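Local coordinates for protein L-lactate dehydrogenase (Trichomonas vaginalis, PDB 4UUL) that probably interconverts pyruvate and L-lactate with NAD(H) as cofactor, and belongs to the malate dehydrogenase branch of the lactate/malate dehydrogenase superfamily, at residues Pro90-Pro93 and Gly94-Arg97; Thr198-Glu202 and Gly203-Lys207. The protein carries 1 engineered substitution. One frame throughout, in Å; residues are numbered along the deposited sequence. Where two conformers were deposited one is given.

How the interactions relate
Interaction 1 (90-97) and interaction 2 (198-207) are two surface turns that do not touch. Their centres lie about 44 Å apart, and their nearest atoms are about 28 Å apart. Interaction 1 belongs to the NAD binding domain and comes first along the chain; interaction 2 belongs to the alpha/beta C-terminal domain. Interaction 1 is the one near the cofactor site: the side chain of Pro90 is about 6 Å from that of Ser88, which binds NADH in another structure of this protein. Interaction 2 is a hairpin far from the cofactor and active-site residues. Both are closed by beta turns, type II in the first and type I' in the second.

Interaction 1: Pro90-Pro93 and Gly94-Arg97; sequences PRKP and GQVR. Engineered in segment 90-93: Arg91 (natural residue Leu).
Gln95 lays its side chain alongside that of Lys92, and a backbone bond and a side-chain bond join the two residues. Gln95 N donates to Lys92 O at 2.9 Å, closing a type II beta turn from Lys92 to Gln95. In return, Lys92 N donates to Gln95 OE1 at 3.1 Å. The N-H points almost straight at the oxygen (174°), but the donor stands above the plane of the amide. Gln95 CG lies beside its own backbone N (chi1 -76°), and from there the chain runs extended.

A water donates to both Gln95 OE1 and Pro90 O, giving OE1 two donors. Gln95 NE2 gives a hydrogen to a second water, which Lys92 NZ reaches only weakly.

Arg91, an engineered residue, passes Gln95 in the opposite direction. Its CG lies 3.7 Å from Gln95 CB. A bend at chi3 (55°) brings NH1 to 2.7 Å from Gln95 O, which meets the edge of the guanidinium slightly out of plane.

Val96 stands at the N-cap position of helix 97-118, and its backbone N is hydrogen-bonded to Asp99 OD2. The arrangement is a type II turn with glycine, Gly94, at its third position, where phi is positive. The turn lies in the loop between strand 82-85 and helix 97-118, which probably corresponds to the mobile loop that closes over the active site in related lactate and malate dehydrogenases.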
# COMPACT_ATOMS: atom_id res chain seq x y z
N PRO B 90 3.48 -16.02 -17.38
CA PRO B 90 3.38 -17.10 -16.41
C PRO B 90 3.65 -18.45 -17.13
O PRO B 90 3.48 -18.59 -18.34
CB PRO B 90 1.92 -16.99 -15.91
CG PRO B 90 1.21 -16.38 -17.00
CD PRO B 90 2.16 -15.42 -17.65
N ARG B 91 4.01 -19.44 -16.37
CA ARG B 91 4.14 -20.79 -16.90
C ARG B 91 2.76 -21.32 -17.29
O ARG B 91 1.80 -21.14 -16.56
CB ARG B 91 4.81 -21.68 -15.85
CG ARG B 91 5.35 -23.02 -16.43
CD ARG B 91 5.91 -23.89 -15.29
NE ARG B 91 4.90 -24.10 -14.24
CZ ARG B 91 3.97 -25.06 -14.27
NH1 ARG B 91 3.93 -25.95 -15.26
NH2 ARG B 91 3.09 -25.14 -13.28
N LYS B 92 2.69 -21.96 -18.45
CA LYS B 92 1.50 -22.57 -18.95
C LYS B 92 1.40 -23.97 -18.42
O LYS B 92 2.43 -24.58 -18.16
CB LYS B 92 1.54 -22.60 -20.49
CG LYS B 92 1.52 -21.24 -21.08
CD LYS B 92 1.44 -21.26 -22.58
CE LYS B 92 0.77 -19.99 -23.09
NZ LYS B 92 1.57 -18.76 -22.76
N PRO B 93 0.17 -24.50 -18.29
CA PRO B 93 0.01 -25.90 -17.91
C PRO B 93 0.84 -26.79 -18.80
O PRO B 93 0.85 -26.68 -20.06
CB PRO B 93 -1.52 -26.16 -18.11
CG PRO B 93 -2.13 -24.80 -17.94
CD PRO B 93 -1.14 -23.87 -18.56
N GLY B 94 1.52 -27.69 -18.13
CA GLY B 94 2.35 -28.65 -18.85
C GLY B 94 3.74 -28.14 -19.18
O GLY B 94 4.57 -28.94 -19.57
N GLN B 95 4.02 -26.85 -19.03
CA GLN B 95 5.39 -26.37 -19.30
C GLN B 95 6.30 -26.65 -18.13
O GLN B 95 5.84 -26.79 -17.01
CB GLN B 95 5.42 -24.88 -19.59
CG GLN B 95 4.93 -24.54 -20.96
CD GLN B 95 5.12 -23.09 -21.26
OE1 GLN B 95 5.16 -22.21 -20.34
NE2 GLN B 95 5.28 -22.82 -22.55
N VAL B 96 7.60 -26.79 -18.38
CA VAL B 96 8.55 -26.94 -17.28
C VAL B 96 9.38 -25.68 -17.20
O VAL B 96 9.17 -24.73 -17.98
CB VAL B 96 9.46 -28.20 -17.45
CG1 VAL B 96 8.65 -29.47 -17.31
CG2 VAL B 96 10.18 -28.19 -18.76
N ARG B 97 10.33 -25.62 -16.27
CA ARG B 97 11.11 -24.41 -16.08
C ARG B 97 11.81 -23.95 -17.33
O ARG B 97 11.84 -22.76 -17.61
CB ARG B 97 12.11 -24.54 -14.96
CG ARG B 97 12.79 -23.20 -14.70
CD ARG B 97 13.21 -23.11 -13.32
NE ARG B 97 13.91 -21.89 -13.02
CZ ARG B 97 13.44 -20.85 -12.36
NH1 ARG B 97 12.15 -20.79 -11.98
NH2 ARG B 97 14.28 -19.86 -12.09
O HOH W 1 5.36 -19.52 -20.18
O HOH W 2 4.53 -19.96 -23.62

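Interaction 2: Thr198-Glu202 and Gly203-Lys207; sequences TFTKE and GKTQK
Phe199 lays its ring beside the side chain of Gln206, with CE1 3.9 Å from Gln206 CB. The two point the same way, ring and amide planes 36° apart. The Phe199 CG sits between its backbone N and carbonyl carbon (chi1 73°), which swings the ring toward the partner strand. Lys207 O approaches the ring at its edge.

The backbones of Phe199 and Gln206 form a hydrogen-bonded antiparallel pair. Phe199 N donates to Gln206 O at 2.9 Å, and Gln206 N returns a bond to Phe199 O at 3.0 Å. Lys201 and Lys204 form the next such pair and are the two ends of the turn.

Thr200 and Thr205, a non-hydrogen-bonded pair, project from the other face. Their hydroxyls share a hydrogen bond of 3.2 Å between Thr200 OG1 and Thr205 OG1. On the same face, Thr198 CB meets Thr205 CG2 at 4.1 Å. Thr200 CA also makes a CH...O contact with Lys204 O at 3.2 Å.

Glu202 and Gly203, both with positive phi, form the corners of the type I' turn, giving a beta hairpin with a two-residue loop.

Strand 204-207 is the outermost strand of this four-stranded antiparallel sheet within the chain. Strand 198-201 bonds on its other side to strand 177-183, through Thr198 and His178. Helix 208-211 follows, and its Val208 and Val211 pack against the Phe199 ring.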
# COMPACT_ATOMS: atom_id res chain seq x y z
N THR B 198 24.29 -13.35 12.87
CA THR B 198 24.38 -13.21 14.31
C THR B 198 23.06 -12.66 14.85
O THR B 198 22.22 -12.18 14.10
CB THR B 198 25.51 -12.25 14.74
OG1 THR B 198 25.40 -11.00 14.03
CG2 THR B 198 26.88 -12.88 14.48
N PHE B 199 22.87 -12.82 16.16
CA PHE B 199 21.69 -12.26 16.80
C PHE B 199 22.05 -11.85 18.21
O PHE B 199 22.96 -12.41 18.83
CB PHE B 199 20.53 -13.26 16.79
CG PHE B 199 20.68 -14.41 17.74
CD1 PHE B 199 21.55 -15.46 17.50
CD2 PHE B 199 19.93 -14.43 18.92
CE1 PHE B 199 21.68 -16.49 18.41
CE2 PHE B 199 20.07 -15.46 19.82
CZ PHE B 199 20.93 -16.50 19.55
N THR B 200 21.31 -10.88 18.72
CA THR B 200 21.50 -10.35 20.05
C THR B 200 20.25 -10.69 20.84
O THR B 200 19.13 -10.36 20.46
CB THR B 200 21.63 -8.81 20.01
OG1 THR B 200 22.74 -8.44 19.18
CG2 THR B 200 21.82 -8.24 21.42
N LYS B 201 20.45 -11.30 22.00
CA LYS B 201 19.35 -11.64 22.88
C LYS B 201 19.87 -11.42 24.28
O LYS B 201 20.89 -12.00 24.69
CB LYS B 201 18.93 -13.09 22.67
CG LYS B 201 17.58 -13.42 23.24
CD LYS B 201 17.18 -14.89 22.99
CE LYS B 201 15.73 -15.12 23.39
NZ LYS B 201 15.24 -16.50 23.09
N GLU B 202 19.19 -10.55 25.01
CA GLU B 202 19.53 -10.29 26.39
C GLU B 202 21.00 -9.90 26.53
O GLU B 202 21.68 -10.31 27.45
CB GLU B 202 19.17 -11.51 27.26
CG GLU B 202 17.65 -11.72 27.28
CD GLU B 202 17.21 -13.11 27.67
OE1 GLU B 202 17.87 -13.70 28.56
OE2 GLU B 202 16.18 -13.58 27.13
N GLY B 203 21.47 -9.08 25.59
CA GLY B 203 22.80 -8.49 25.66
C GLY B 203 23.94 -9.40 25.27
O GLY B 203 25.11 -9.01 25.39
N LYS B 204 23.60 -10.61 24.83
CA LYS B 204 24.58 -11.58 24.35
C LYS B 204 24.44 -11.62 22.84
O LYS B 204 23.34 -11.76 22.31
CB LYS B 204 24.30 -12.99 24.89
CG LYS B 204 24.56 -13.19 26.37
CD LYS B 204 23.79 -14.38 26.95
CE LYS B 204 24.05 -15.66 26.19
NZ LYS B 204 23.41 -16.81 26.88
N THR B 205 25.56 -11.51 22.15
CA THR B 205 25.56 -11.69 20.71
C THR B 205 26.19 -13.03 20.40
O THR B 205 27.28 -13.33 20.88
CB THR B 205 26.29 -10.56 19.99
OG1 THR B 205 25.60 -9.33 20.22
CG2 THR B 205 26.33 -10.81 18.52
N GLN B 206 25.51 -13.84 19.59
CA GLN B 206 25.98 -15.16 19.17
C GLN B 206 25.71 -15.39 17.69
O GLN B 206 24.92 -14.70 17.08
CB GLN B 206 25.26 -16.28 19.91
CG GLN B 206 25.36 -16.23 21.42
CD GLN B 206 24.80 -17.48 22.04
OE1 GLN B 206 23.64 -17.50 22.46
NE2 GLN B 206 25.60 -18.54 22.08
N LYS B 207 26.38 -16.38 17.12
CA LYS B 207 26.10 -16.82 15.77
C LYS B 207 24.86 -17.69 15.75
O LYS B 207 24.69 -18.59 16.58
CB LYS B 207 27.26 -17.61 15.18
CG LYS B 207 28.43 -16.75 14.75
CD LYS B 207 29.58 -17.62 14.21
CE LYS B 207 29.31 -18.14 12.85
NZ LYS B 207 29.29 -17.01 11.92